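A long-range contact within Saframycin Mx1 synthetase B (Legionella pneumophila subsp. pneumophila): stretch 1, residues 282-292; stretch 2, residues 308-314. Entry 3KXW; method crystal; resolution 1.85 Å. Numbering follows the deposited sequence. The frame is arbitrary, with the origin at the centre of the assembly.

Stretch 1 282-292: KKEGLDLSSWV
Stretch 2, residues 308-314: HFYQAFK

The ring of Phe313 is the apolar centre of this contact, and no other residue of either stretch has more area covered by its partner. Its CA-to-CB bond runs sideways to stretch 1, yet chi1 at -63° (m) and chi2 at -78° bring the ring in close. Three side chains of the irregular stretch gather on it obliquely. Leu286 CD1 lies 3.9 Å from Phe313 CE1, Lys283 CG lies 4.1 Å from the same CE1, and Leu288 CD1 reaches Phe313 CB at 4.0 Å. Both leucines point toward the helix and share the m, t rotamer (chi1 -65° and -59°, chi2 179° and 171°), so each presents a methyl to the buried aromatic residue.

One turn earlier on the helix, Phe309 makes the second apolar contact. Its chi1 is -172° (t) and chi2 87°; the CB leaves sideways, but the ring end comes nearer and meets Trp291, with Phe309 CZ 4.0 Å from Trp291 CZ3. Trp291 points toward the helix with chi1 -169° (t) and chi2 10°, which brings its ring atom CZ3 to Phe309 CZ; the two rings meet obliquely. The i, i+4 spacing of Phe309 and Phe313 lets one helix supply both aromatics.

Stretch 1 has no regular strand, and two turns shape it. A type II turn runs from Lys283 to Leu286, closed by Leu286 N to Lys283 O at 3.0 Å; Gly285, at phi/psi 103/-15, takes a conformation in which a CB would jam against the preceding carbonyl O. A type I turn from Leu288 to Trp291 is closed by Trp291 N to Leu288 O at 3.1 Å. Between them the CA-to-CB bond of Asp287 points away from the helix, though its end comes nearer, with chi1 174° (t), and its OD1 accepts from Ser289 OG at 2.7 Å and from Ser289 N at 3.1 Å, tying the chain locally on the exposed side.

The helix of stretch 2 enters from earlier in the chain, with Ala312 N to His308 O at 3.0 Å. The closest CA approach across the contact is Lys283 CA to Phe313 CA, 8.1 Å.

At the polar edge, Lys283 points toward the helix and extends with chi1 -55° (m) and chi2 to chi4 all t. Its aliphatic stem packs on Phe313, while NZ donates a hydrogen bond to Ala312 O at 2.8 Å, the sole hydrogen bond across the contact. NZ also stands 5.1 Å from the Phe313 ring centroid, at most a weak cation-pi attraction. The small Ala312 side chain sits nearby, its CB 3.9 Å from Lys283 NZ. The contact buries 271 Å², both sides summed.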

# COMPACT_ATOMS: atom_id res chain seq x y z
N LYS A 282 24.44 -12.48 -7.05
CA LYS A 282 23.93 -12.19 -5.71
C LYS A 282 22.76 -13.09 -5.32
O LYS A 282 22.34 -13.08 -4.16
CB LYS A 282 23.54 -10.72 -5.61
CG LYS A 282 24.72 -9.76 -5.70
CD LYS A 282 25.66 -9.94 -4.52
CE LYS A 282 26.83 -8.97 -4.58
NZ LYS A 282 27.82 -9.26 -3.50
N LYS A 283 22.25 -13.87 -6.27
CA LYS A 283 21.14 -14.80 -6.01
C LYS A 283 21.59 -16.07 -5.29
O LYS A 283 20.77 -16.83 -4.76
CB LYS A 283 20.44 -15.21 -7.31
CG LYS A 283 19.94 -14.05 -8.18
CD LYS A 283 19.38 -14.55 -9.49
CE LYS A 283 18.92 -13.38 -10.39
NZ LYS A 283 18.49 -13.91 -11.71
N GLU A 284 22.89 -16.32 -5.29
CA GLU A 284 23.43 -17.53 -4.66
C GLU A 284 23.02 -17.57 -3.19
O GLU A 284 23.17 -16.60 -2.47
CB GLU A 284 24.96 -17.58 -4.81
CG GLU A 284 25.49 -19.01 -4.92
CD GLU A 284 27.01 -19.11 -5.18
OE1 GLU A 284 27.62 -18.16 -5.73
OE2 GLU A 284 27.58 -20.17 -4.83
N GLY A 285 22.47 -18.69 -2.74
CA GLY A 285 21.97 -18.76 -1.38
C GLY A 285 20.46 -18.66 -1.22
O GLY A 285 19.94 -18.98 -0.16
N LEU A 286 19.73 -18.22 -2.26
CA LEU A 286 18.28 -18.14 -2.14
C LEU A 286 17.64 -19.52 -2.22
O LEU A 286 18.18 -20.41 -2.85
CB LEU A 286 17.69 -17.26 -3.25
CG LEU A 286 18.08 -15.79 -3.22
CD1 LEU A 286 17.44 -15.06 -4.41
CD2 LEU A 286 17.68 -15.15 -1.89
N ASP A 287 16.49 -19.68 -1.58
CA ASP A 287 15.65 -20.86 -1.72
C ASP A 287 14.23 -20.40 -1.44
O ASP A 287 13.87 -20.18 -0.30
CB ASP A 287 16.03 -21.95 -0.72
CG ASP A 287 15.06 -23.13 -0.75
OD1 ASP A 287 14.17 -23.20 -1.63
OD2 ASP A 287 15.20 -24.03 0.10
N LEU A 288 13.44 -20.28 -2.50
CA LEU A 288 12.13 -19.67 -2.39
C LEU A 288 11.03 -20.72 -2.48
O LEU A 288 9.87 -20.39 -2.75
CB LEU A 288 11.96 -18.61 -3.50
CG LEU A 288 13.01 -17.49 -3.46
CD1 LEU A 288 12.94 -16.59 -4.72
CD2 LEU A 288 12.97 -16.67 -2.15
N SER A 289 11.39 -21.99 -2.27
CA SER A 289 10.39 -23.06 -2.39
C SER A 289 9.24 -22.96 -1.39
O SER A 289 8.15 -23.44 -1.67
CB SER A 289 11.03 -24.45 -2.31
OG SER A 289 11.86 -24.55 -1.16
N SER A 290 9.48 -22.36 -0.22
CA SER A 290 8.44 -22.21 0.80
C SER A 290 7.35 -21.22 0.38
O SER A 290 6.23 -21.25 0.91
CB SER A 290 9.03 -21.75 2.15
OG SER A 290 9.53 -20.41 2.12
N TRP A 291 7.72 -20.33 -0.54
CA TRP A 291 6.91 -19.16 -0.90
C TRP A 291 5.80 -19.56 -1.88
O TRP A 291 5.99 -19.54 -3.09
CB TRP A 291 7.84 -18.09 -1.51
CG TRP A 291 7.23 -16.72 -1.69
CD1 TRP A 291 6.03 -16.27 -1.21
CD2 TRP A 291 7.83 -15.61 -2.38
NE1 TRP A 291 5.84 -14.95 -1.59
CE2 TRP A 291 6.93 -14.53 -2.30
CE3 TRP A 291 9.03 -15.44 -3.08
CZ2 TRP A 291 7.20 -13.28 -2.88
CZ3 TRP A 291 9.30 -14.21 -3.65
CH2 TRP A 291 8.40 -13.15 -3.54
N VAL A 292 4.65 -19.96 -1.35
CA VAL A 292 3.58 -20.51 -2.18
C VAL A 292 2.53 -19.50 -2.63
O VAL A 292 1.78 -19.79 -3.56
CB VAL A 292 2.87 -21.72 -1.51
CG1 VAL A 292 3.87 -22.82 -1.22
CG2 VAL A 292 2.10 -21.28 -0.24
N HIS A 308 9.06 -11.96 -16.03
CA HIS A 308 10.44 -11.55 -15.77
C HIS A 308 10.91 -12.05 -14.42
O HIS A 308 12.02 -12.54 -14.30
CB HIS A 308 10.59 -10.03 -15.75
CG HIS A 308 10.61 -9.39 -17.10
ND1 HIS A 308 10.83 -8.05 -17.27
CD2 HIS A 308 10.43 -9.91 -18.34
CE1 HIS A 308 10.79 -7.76 -18.56
NE2 HIS A 308 10.54 -8.87 -19.23
N PHE A 309 10.06 -11.92 -13.41
CA PHE A 309 10.43 -12.33 -12.07
C PHE A 309 10.57 -13.85 -11.99
O PHE A 309 11.49 -14.38 -11.36
CB PHE A 309 9.38 -11.87 -11.05
CG PHE A 309 9.79 -12.09 -9.63
CD1 PHE A 309 10.54 -11.14 -8.96
CD2 PHE A 309 9.46 -13.27 -8.98
CE1 PHE A 309 10.95 -11.33 -7.63
CE2 PHE A 309 9.87 -13.48 -7.66
CZ PHE A 309 10.60 -12.51 -6.99
N TYR A 310 9.66 -14.55 -12.66
CA TYR A 310 9.69 -16.00 -12.64
C TYR A 310 10.97 -16.51 -13.29
O TYR A 310 11.65 -17.36 -12.72
CB TYR A 310 8.48 -16.59 -13.36
CG TYR A 310 8.67 -18.05 -13.67
CD1 TYR A 310 8.76 -18.99 -12.64
CD2 TYR A 310 8.77 -18.50 -14.97
CE1 TYR A 310 8.95 -20.35 -12.91
CE2 TYR A 310 8.96 -19.85 -15.24
CZ TYR A 310 9.04 -20.76 -14.23
OH TYR A 310 9.23 -22.09 -14.53
N GLN A 311 11.32 -15.96 -14.45
CA GLN A 311 12.55 -16.37 -15.14
C GLN A 311 13.80 -16.04 -14.30
O GLN A 311 14.77 -16.81 -14.28
CB GLN A 311 12.64 -15.73 -16.53
CG GLN A 311 11.59 -16.20 -17.55
CD GLN A 311 11.67 -17.69 -17.81
OE1 GLN A 311 12.73 -18.30 -17.65
NE2 GLN A 311 10.56 -18.29 -18.19
N ALA A 312 13.78 -14.91 -13.61
CA ALA A 312 14.91 -14.49 -12.78
C ALA A 312 15.13 -15.36 -11.53
O ALA A 312 16.26 -15.45 -11.04
CB ALA A 312 14.77 -13.00 -12.40
N PHE A 313 14.07 -15.98 -11.01
CA PHE A 313 14.21 -16.69 -9.73
C PHE A 313 13.85 -18.18 -9.72
O PHE A 313 13.98 -18.84 -8.69
CB PHE A 313 13.52 -15.89 -8.60
CG PHE A 313 14.15 -14.55 -8.40
CD1 PHE A 313 15.35 -14.44 -7.71
CD2 PHE A 313 13.61 -13.40 -8.97
CE1 PHE A 313 15.96 -13.23 -7.53
CE2 PHE A 313 14.25 -12.17 -8.81
CZ PHE A 313 15.42 -12.09 -8.10
N LYS A 314 13.41 -18.68 -10.86
CA LYS A 314 12.99 -20.08 -10.98
C LYS A 314 14.09 -21.05 -10.61
O LYS A 314 13.82 -22.11 -10.06
CB LYS A 314 12.47 -20.37 -12.40
CG LYS A 314 13.52 -20.39 -13.49
CD LYS A 314 12.87 -20.72 -14.85
CE LYS A 314 13.92 -20.91 -15.96
NZ LYS A 314 13.28 -21.11 -17.31